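Local coordinates for protein acetone carboxylase alpha subunit (Xanthobacter autotrophicus Py2, PDB 5M45) that belongs to the hydantoinase B/oxoprolinase family and holds a manganese(II) ion within an assembly of six protein chains, at residues I55-L60 / W261-E266; N142-G147 / V395-S400; G341-N346 / W401-S406. One frame throughout, in Å; residues are numbered along the deposited sequence.

Contact 1 packs helix 54-75 against helix 257-282 in a peripheral part of the chain, about 32 Å from its centre. Contacts 2 and 3 lie much nearer the middle, with their centres about 10 Å apart; contact 1 is about 35 Å from contact 2 and 40 Å from contact 3, centre to centre. The segment 395-400 of contact 2 runs straight into helix 401-422 of contact 3, and hydrogen bonds probably join Ser400 to Asn346 and Tyr399 to Thr344. Along the chain contact 1 alternates with contact 2, and contact 2 with contact 3, whereas contact 1 closes before contact 3 opens. Sequence-distant pieces of the hydantoinase B/oxoprolinase region are thereby interwoven.

Contact 1 (I55-L60 / W261-E266); sequences ILYNKL and WKFAYE. With ACT (acetate ion), chain O.
Phe263 drives the edge of its ring, led by CD1 and CE1, into one face of Tyr57, forming an edge-to-face pair with centroids 5.1 Å apart and planes at 61°. The closest atoms are Tyr57 CE2 and Phe263 CD1, at 3.7 Å. Leu60 covers a face of the Phe263 ring: its CB stands 4.3 Å from the ring centroid in a CH-pi contact, while Leu60 CD1 lies 3.9 Å from Phe263 CB. For Phe263, CG is anti to the backbone N (chi1 -173°), which carries the ring across to helix 54-75.

The polar ends of Tyr57 and Glu266 are satisfied by residues outside the two segments. Tyr57 OH hydrogen-bonds to His270 ND1, and the Glu266 carboxylate accepts from the backbone N of Leu49 and of Arg50, tying it to helix 48-52; Leu49 also packs on Tyr57, Leu60 and Phe263. Near the start of helix 54-75 an acetate ion, probably from the crystallisation liquor, accepts from Ile55 N at 2.9 Å through its O and from Leu56 N through its OXT. With axes 10.8 Å apart and crossing at -76°, the two segments form a steep, buried helix-helix crossing with an aromatic pair at its centre.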
# COMPACT_ATOMS: atom_id res chain seq x y z
N ILE A 55 -23.25 33.89 -30.34
CA ILE A 55 -21.93 34.48 -30.38
C ILE A 55 -21.22 34.28 -29.02
O ILE A 55 -20.05 33.84 -28.98
CB ILE A 55 -21.95 35.96 -30.82
CG1 ILE A 55 -22.55 36.10 -32.23
CG2 ILE A 55 -20.53 36.57 -30.74
CD1 ILE A 55 -22.76 37.56 -32.65
N LEU A 56 -21.92 34.57 -27.92
CA LEU A 56 -21.37 34.32 -26.58
C LEU A 56 -21.12 32.85 -26.27
O LEU A 56 -20.11 32.49 -25.64
CB LEU A 56 -22.25 34.99 -25.52
CG LEU A 56 -21.74 34.91 -24.08
CD1 LEU A 56 -20.32 35.51 -23.97
CD2 LEU A 56 -22.67 35.69 -23.16
N TYR A 57 -22.04 31.97 -26.68
CA TYR A 57 -21.85 30.51 -26.54
C TYR A 57 -20.52 30.05 -27.18
O TYR A 57 -19.74 29.33 -26.56
CB TYR A 57 -23.03 29.75 -27.14
CG TYR A 57 -23.06 28.27 -26.84
CD1 TYR A 57 -22.48 27.36 -27.72
CD2 TYR A 57 -23.74 27.77 -25.75
CE1 TYR A 57 -22.54 26.00 -27.48
CE2 TYR A 57 -23.80 26.39 -25.48
CZ TYR A 57 -23.20 25.52 -26.35
OH TYR A 57 -23.27 24.17 -26.13
N ASN A 58 -20.29 30.52 -28.42
CA ASN A 58 -19.09 30.17 -29.18
C ASN A 58 -17.82 30.77 -28.54
O ASN A 58 -16.76 30.13 -28.56
CB ASN A 58 -19.19 30.64 -30.64
CG ASN A 58 -17.95 30.30 -31.46
OD1 ASN A 58 -17.15 31.17 -31.85
ND2 ASN A 58 -17.76 29.02 -31.70
N LYS A 59 -17.93 31.98 -27.99
CA LYS A 59 -16.79 32.59 -27.35
C LYS A 59 -16.33 31.82 -26.10
O LYS A 59 -15.12 31.63 -25.87
CB LYS A 59 -17.06 34.06 -27.01
CG LYS A 59 -15.86 34.74 -26.35
CD LYS A 59 -15.83 36.26 -26.48
CE LYS A 59 -16.96 36.97 -25.78
NZ LYS A 59 -16.38 38.25 -25.14
N LEU A 60 -17.29 31.40 -25.27
CA LEU A 60 -16.97 30.58 -24.11
C LEU A 60 -16.36 29.24 -24.55
O LEU A 60 -15.38 28.77 -23.95
CB LEU A 60 -18.20 30.34 -23.24
CG LEU A 60 -18.84 31.55 -22.58
CD1 LEU A 60 -20.19 31.19 -22.02
CD2 LEU A 60 -17.98 32.03 -21.44
N TRP A 261 -22.62 29.84 -16.04
CA TRP A 261 -23.51 28.87 -15.34
C TRP A 261 -24.47 28.18 -16.32
O TRP A 261 -24.68 26.95 -16.23
CB TRP A 261 -24.23 29.57 -14.18
CG TRP A 261 -24.96 28.68 -13.18
CD1 TRP A 261 -26.31 28.62 -12.98
CD2 TRP A 261 -24.38 27.76 -12.25
NE1 TRP A 261 -26.60 27.70 -11.99
CE2 TRP A 261 -25.43 27.17 -11.52
CE3 TRP A 261 -23.08 27.38 -11.96
CZ2 TRP A 261 -25.22 26.21 -10.53
CZ3 TRP A 261 -22.86 26.43 -10.95
CH2 TRP A 261 -23.93 25.87 -10.25
N LYS A 262 -25.00 28.91 -17.29
CA LYS A 262 -25.78 28.27 -18.37
C LYS A 262 -24.95 27.32 -19.25
O LYS A 262 -25.39 26.19 -19.49
CB LYS A 262 -26.51 29.30 -19.23
CG LYS A 262 -27.61 29.95 -18.40
CD LYS A 262 -28.67 30.64 -19.21
CE LYS A 262 -28.25 32.01 -19.66
NZ LYS A 262 -29.19 33.10 -19.29
N PHE A 263 -23.77 27.76 -19.68
CA PHE A 263 -22.89 26.95 -20.53
C PHE A 263 -22.50 25.63 -19.86
O PHE A 263 -22.43 24.58 -20.53
CB PHE A 263 -21.61 27.73 -20.86
CG PHE A 263 -20.72 27.05 -21.85
CD1 PHE A 263 -20.96 27.13 -23.22
CD2 PHE A 263 -19.59 26.35 -21.42
CE1 PHE A 263 -20.10 26.51 -24.15
CE2 PHE A 263 -18.73 25.75 -22.34
CZ PHE A 263 -18.98 25.83 -23.70
N ALA A 264 -22.25 25.69 -18.55
CA ALA A 264 -21.77 24.54 -17.81
C ALA A 264 -22.73 23.32 -17.81
O ALA A 264 -22.25 22.20 -17.59
CB ALA A 264 -21.42 24.93 -16.38
N TYR A 265 -24.03 23.53 -18.08
CA TYR A 265 -25.00 22.44 -18.27
C TYR A 265 -25.46 22.27 -19.72
O TYR A 265 -25.61 21.13 -20.20
CB TYR A 265 -26.18 22.58 -17.26
CG TYR A 265 -25.66 22.64 -15.85
CD1 TYR A 265 -25.23 23.84 -15.31
CD2 TYR A 265 -25.51 21.50 -15.08
CE1 TYR A 265 -24.70 23.93 -14.03
CE2 TYR A 265 -24.98 21.57 -13.79
CZ TYR A 265 -24.59 22.79 -13.28
OH TYR A 265 -24.05 22.88 -12.02
N GLU A 266 -25.63 23.37 -20.45
CA GLU A 266 -26.03 23.30 -21.86
C GLU A 266 -25.00 22.54 -22.71
O GLU A 266 -25.40 21.80 -23.62
CB GLU A 266 -26.28 24.68 -22.48
CG GLU A 266 -27.48 25.45 -21.90
CD GLU A 266 -27.80 26.75 -22.64
OE1 GLU A 266 -27.42 26.88 -23.85
OE2 GLU A 266 -28.44 27.66 -22.00
C ACT O . -25.10 36.80 -29.12
O ACT O . -25.18 36.01 -30.11
OXT ACT O . -24.42 36.55 -28.08
CH3 ACT O . -25.85 38.10 -29.21

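Contact 2 (N142-G147 / V395-S400)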
# COMPACT_ATOMS: atom_id res chain seq x y z
N ASN A 142 -6.59 7.55 -7.14
CA ASN A 142 -6.37 6.55 -8.20
C ASN A 142 -7.14 5.24 -8.02
O ASN A 142 -6.82 4.24 -8.70
CB ASN A 142 -4.87 6.27 -8.38
CG ASN A 142 -4.29 5.44 -7.24
OD1 ASN A 142 -4.97 5.23 -6.24
ND2 ASN A 142 -3.06 4.93 -7.40
N ASP A 143 -8.15 5.21 -7.15
CA ASP A 143 -8.75 3.96 -6.68
C ASP A 143 -9.63 3.29 -7.76
O ASP A 143 -10.68 3.82 -8.14
CB ASP A 143 -9.58 4.29 -5.42
CG ASP A 143 -10.17 3.08 -4.72
OD1 ASP A 143 -9.91 1.90 -5.15
OD2 ASP A 143 -10.87 3.32 -3.71
N SER A 144 -9.19 2.13 -8.26
CA SER A 144 -9.97 1.41 -9.26
C SER A 144 -11.30 0.84 -8.75
O SER A 144 -12.20 0.58 -9.57
CB SER A 144 -9.15 0.30 -9.93
OG SER A 144 -8.08 0.86 -10.68
N LEU A 145 -11.48 0.69 -7.42
CA LEU A 145 -12.79 0.24 -6.89
C LEU A 145 -13.92 1.27 -7.08
O LEU A 145 -15.09 0.89 -7.00
CB LEU A 145 -12.70 -0.18 -5.41
CG LEU A 145 -12.05 -1.54 -5.18
CD1 LEU A 145 -11.83 -1.84 -3.69
CD2 LEU A 145 -12.84 -2.65 -5.82
N ILE A 146 -13.59 2.53 -7.31
CA ILE A 146 -14.57 3.56 -7.60
C ILE A 146 -14.51 4.04 -9.07
O ILE A 146 -15.17 5.03 -9.42
CB ILE A 146 -14.48 4.76 -6.62
CG1 ILE A 146 -13.22 5.58 -6.82
CG2 ILE A 146 -14.55 4.26 -5.17
CD1 ILE A 146 -13.16 6.81 -5.95
N GLY A 147 -13.76 3.31 -9.92
CA GLY A 147 -13.86 3.49 -11.36
C GLY A 147 -12.61 3.69 -12.20
O GLY A 147 -12.73 3.63 -13.45
N VAL A 395 -10.08 -7.70 -6.07
CA VAL A 395 -9.54 -7.86 -7.41
C VAL A 395 -8.36 -6.89 -7.66
O VAL A 395 -8.33 -5.76 -7.10
CB VAL A 395 -10.61 -7.74 -8.53
CG1 VAL A 395 -11.66 -8.85 -8.38
CG2 VAL A 395 -11.26 -6.37 -8.57
N ALA A 396 -7.42 -7.35 -8.50
CA ALA A 396 -6.30 -6.51 -8.96
C ALA A 396 -6.55 -5.94 -10.38
O ALA A 396 -7.29 -6.54 -11.20
CB ALA A 396 -5.02 -7.32 -8.94
N PHE A 397 -5.93 -4.80 -10.65
CA PHE A 397 -6.18 -3.96 -11.82
C PHE A 397 -4.94 -3.47 -12.61
O PHE A 397 -5.13 -2.76 -13.62
CB PHE A 397 -6.90 -2.66 -11.37
CG PHE A 397 -8.20 -2.85 -10.63
CD1 PHE A 397 -9.39 -2.89 -11.31
CD2 PHE A 397 -8.21 -2.89 -9.23
CE1 PHE A 397 -10.61 -2.99 -10.60
CE2 PHE A 397 -9.41 -2.96 -8.52
CZ PHE A 397 -10.62 -3.01 -9.21
N SER A 398 -3.71 -3.76 -12.18
CA SER A 398 -2.53 -3.05 -12.77
C SER A 398 -2.48 -3.07 -14.30
O SER A 398 -1.96 -2.12 -14.90
CB SER A 398 -1.18 -3.60 -12.25
OG SER A 398 -0.91 -3.13 -10.93
N TYR A 399 -2.95 -4.15 -14.94
CA TYR A 399 -3.00 -4.24 -16.40
C TYR A 399 -4.42 -4.55 -16.93
O TYR A 399 -4.64 -5.44 -17.76
CB TYR A 399 -1.92 -5.17 -16.98
CG TYR A 399 -1.84 -5.03 -18.49
CD1 TYR A 399 -1.85 -3.80 -19.10
CD2 TYR A 399 -1.81 -6.15 -19.31
CE1 TYR A 399 -1.82 -3.67 -20.50
CE2 TYR A 399 -1.79 -6.05 -20.71
CZ TYR A 399 -1.81 -4.82 -21.30
OH TYR A 399 -1.82 -4.69 -22.68
N SER A 400 -5.36 -3.75 -16.41
CA SER A 400 -6.77 -3.72 -16.82
C SER A 400 -6.94 -3.79 -18.35
O SER A 400 -7.85 -4.45 -18.88
CB SER A 400 -7.37 -2.38 -16.35
OG SER A 400 -8.70 -2.66 -16.07
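Phe397 has CG beside its backbone N and anti to the carbonyl carbon (chi1 -57°), and this torsion brings its ring to the methylene of Ser144. Ser144 CB lies over one face of the Phe397 ring in a CH-pi contact, although the modelled approach is tighter than a C-H should allow and its exact closeness is doubtful. The serine's own torsion (chi1 -65°) decides only where the hydroxyl goes: OG lies above the root of the ring, 3.8 Å from Phe397 CB, and hydrogen-bonds to the carbonyl O of Asn148. The serine therefore offers carbon to the aromatic face and spends its hydroxyl on its own loop. Leu145 reaches the same ring from another direction: its CD2 methyl meets Phe397 CZ at the ring edge, near the plane, at 4.1 Å.

The backbone around Ser144 is braced by an Asx turn, in which Leu145 N donates to Asp143 OD1 at 3.0 Å, approaching from above the carboxylate plane. That carboxylate is heavily engaged, OD1 also making a salt bridge with Arg194 while OD2 binds Thr202 and forms a salt bridge with Arg222 of the second subunit. A bond from Gly147 N to Ser144 O closes the short 3-10 turn that carries Ser144 and Leu145.

On the other side, the Asp197 carboxylate accepts from Phe397 N and pairs with Ser398 OG, fixing the backbone from which the ring projects, and Ser398 O is hydrogen-bonded to ND1 of His150, a residue of the manganese site, which puts this loop in the second shell of the metal. In the fold, 142-147 lies in the connection between strands 138-141 and 153-162, adjacent in the seven-stranded antiparallel sheet, and 395-400 leads directly into helix 401-422.

Contact 3 (G341-N346 / W401-S406). With ACT (acetate ion), chain N.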
# COMPACT_ATOMS: atom_id res chain seq x y z
N GLY A 341 -10.99 -12.56 -12.26
CA GLY A 341 -10.05 -13.63 -11.88
C GLY A 341 -8.84 -13.19 -11.03
O GLY A 341 -8.69 -11.98 -10.70
N TRP A 342 -7.98 -14.17 -10.74
CA TRP A 342 -6.81 -13.97 -9.89
C TRP A 342 -5.59 -13.63 -10.78
O TRP A 342 -4.77 -14.46 -11.13
CB TRP A 342 -6.54 -15.19 -9.00
CG TRP A 342 -7.71 -15.60 -8.14
CD1 TRP A 342 -8.48 -16.73 -8.32
CD2 TRP A 342 -8.26 -14.92 -7.02
NE1 TRP A 342 -9.47 -16.79 -7.37
CE2 TRP A 342 -9.36 -15.68 -6.56
CE3 TRP A 342 -7.96 -13.73 -6.36
CZ2 TRP A 342 -10.13 -15.31 -5.44
CZ3 TRP A 342 -8.71 -13.37 -5.26
CH2 TRP A 342 -9.79 -14.16 -4.81
N HIS A 343 -5.57 -12.35 -11.16
CA HIS A 343 -4.62 -11.76 -12.11
C HIS A 343 -4.80 -10.23 -12.04
O HIS A 343 -5.61 -9.76 -11.24
CB HIS A 343 -4.84 -12.34 -13.51
CG HIS A 343 -6.27 -12.29 -13.97
ND1 HIS A 343 -6.96 -11.11 -14.14
CD2 HIS A 343 -7.14 -13.27 -14.31
CE1 HIS A 343 -8.19 -11.36 -14.55
NE2 HIS A 343 -8.33 -12.67 -14.65
N THR A 344 -4.09 -9.49 -12.90
CA THR A 344 -4.13 -8.01 -12.90
C THR A 344 -4.94 -7.38 -14.06
O THR A 344 -4.76 -6.19 -14.37
CB THR A 344 -2.69 -7.44 -12.87
OG1 THR A 344 -1.94 -7.88 -13.99
CG2 THR A 344 -1.99 -7.88 -11.59
N TYR A 345 -5.89 -8.13 -14.61
CA TYR A 345 -6.63 -7.77 -15.87
C TYR A 345 -8.11 -7.43 -15.64
O TYR A 345 -8.85 -7.17 -16.63
CB TYR A 345 -6.45 -8.89 -16.97
CG TYR A 345 -5.03 -9.46 -16.96
CD1 TYR A 345 -3.92 -8.61 -17.04
CD2 TYR A 345 -4.79 -10.85 -16.87
CE1 TYR A 345 -2.64 -9.09 -16.96
CE2 TYR A 345 -3.48 -11.34 -16.79
CZ TYR A 345 -2.41 -10.47 -16.83
OH TYR A 345 -1.12 -10.94 -16.70
N ASN A 346 -8.56 -7.38 -14.38
CA ASN A 346 -9.92 -7.03 -14.05
C ASN A 346 -10.22 -5.54 -14.27
O ASN A 346 -9.29 -4.71 -14.34
CB ASN A 346 -10.21 -7.40 -12.58
CG ASN A 346 -9.90 -8.86 -12.30
OD1 ASN A 346 -10.60 -9.75 -12.76
ND2 ASN A 346 -8.79 -9.12 -11.59
N TRP A 401 -6.08 -3.06 -19.03
CA TRP A 401 -6.11 -2.97 -20.50
C TRP A 401 -6.12 -4.31 -21.21
O TRP A 401 -6.70 -4.39 -22.28
CB TRP A 401 -4.90 -2.18 -21.05
CG TRP A 401 -4.74 -0.77 -20.55
CD1 TRP A 401 -3.70 -0.28 -19.82
CD2 TRP A 401 -5.61 0.35 -20.81
NE1 TRP A 401 -3.83 1.08 -19.64
CE2 TRP A 401 -5.01 1.49 -20.20
CE3 TRP A 401 -6.82 0.50 -21.49
CZ2 TRP A 401 -5.60 2.74 -20.25
CZ3 TRP A 401 -7.40 1.77 -21.54
CH2 TRP A 401 -6.78 2.88 -20.93
N HIS A 402 -5.44 -5.32 -20.69
CA HIS A 402 -5.35 -6.65 -21.38
C HIS A 402 -6.74 -7.16 -21.82
O HIS A 402 -6.94 -7.57 -22.98
CB HIS A 402 -4.71 -7.66 -20.45
CG HIS A 402 -4.35 -8.97 -21.07
ND1 HIS A 402 -3.58 -9.07 -22.21
CD2 HIS A 402 -4.61 -10.24 -20.68
CE1 HIS A 402 -3.39 -10.35 -22.50
NE2 HIS A 402 -4.01 -11.08 -21.58
N PHE A 403 -7.70 -7.05 -20.88
CA PHE A 403 -9.10 -7.39 -21.16
C PHE A 403 -9.83 -6.28 -21.88
O PHE A 403 -10.56 -6.53 -22.86
CB PHE A 403 -9.83 -7.76 -19.84
CG PHE A 403 -9.47 -9.13 -19.28
CD1 PHE A 403 -8.42 -9.93 -19.79
CD2 PHE A 403 -10.21 -9.63 -18.22
CE1 PHE A 403 -8.15 -11.18 -19.23
CE2 PHE A 403 -9.95 -10.86 -17.66
CZ PHE A 403 -8.90 -11.64 -18.16
N LEU A 404 -9.67 -5.05 -21.41
CA LEU A 404 -10.42 -3.91 -21.97
C LEU A 404 -10.24 -3.73 -23.50
O LEU A 404 -11.21 -3.66 -24.24
CB LEU A 404 -10.03 -2.59 -21.25
CG LEU A 404 -10.47 -2.41 -19.77
CD1 LEU A 404 -9.85 -1.14 -19.18
CD2 LEU A 404 -11.98 -2.35 -19.63
N VAL A 405 -8.97 -3.67 -23.95
CA VAL A 405 -8.68 -3.41 -25.38
C VAL A 405 -9.11 -4.59 -26.27
O VAL A 405 -9.38 -4.40 -27.48
CB VAL A 405 -7.20 -3.06 -25.66
CG1 VAL A 405 -6.73 -1.91 -24.78
CG2 VAL A 405 -6.29 -4.26 -25.49
N SER A 406 -9.21 -5.79 -25.66
CA SER A 406 -9.59 -7.01 -26.34
C SER A 406 -11.13 -7.14 -26.50
O SER A 406 -11.60 -7.81 -27.41
CB SER A 406 -9.02 -8.23 -25.58
OG SER A 406 -7.60 -8.26 -25.56
C ACT N . -2.23 4.02 -19.95
O ACT N . -2.09 3.09 -19.13
OXT ACT N . -2.39 5.19 -19.54
CH3 ACT N . -2.18 3.73 -21.42
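Tyr345 meets both His402 and Phe403: its ring takes the edge of His402, while its CB lies over the face of Phe403, whose ring also meets the tyrosine ring obliquely. The histidine has CG anti to the backbone N (chi1 -170°), which carries its CD2 edge over a face of Tyr345, toward the rim; centroids are 4.7 Å apart, planes at 57°. Tyr345 CB sits 3.6 Å from the Phe403 ring centroid, a CH-pi contact. His343 adopts the crowded position between backbone N and carbonyl carbon (chi1 51°). In this rotamer His343 ND1 accepts from Tyr345 N at 3.2 Å, and CE1 lies 3.6 Å from Phe403 CE2, the two rings meeting obliquely.

The four residues form an aromatic cluster that joins the loop before helix 349-361 to the first turn of helix 401-422. Tyr345 OH pairs with Tyr298 OH, and His402 NE2 with Asp295 O. The buried Tyr345 O has no polar partner and faces Phe403 CD2. The Asn346 amide holds the loop in shape: OD1 receives Gly341 N on an in-plane lone pair at 2.9 Å, while ND2 donates to Gly341 O and also to Ala396 O, tying the loop to the segment leading into helix 401-422.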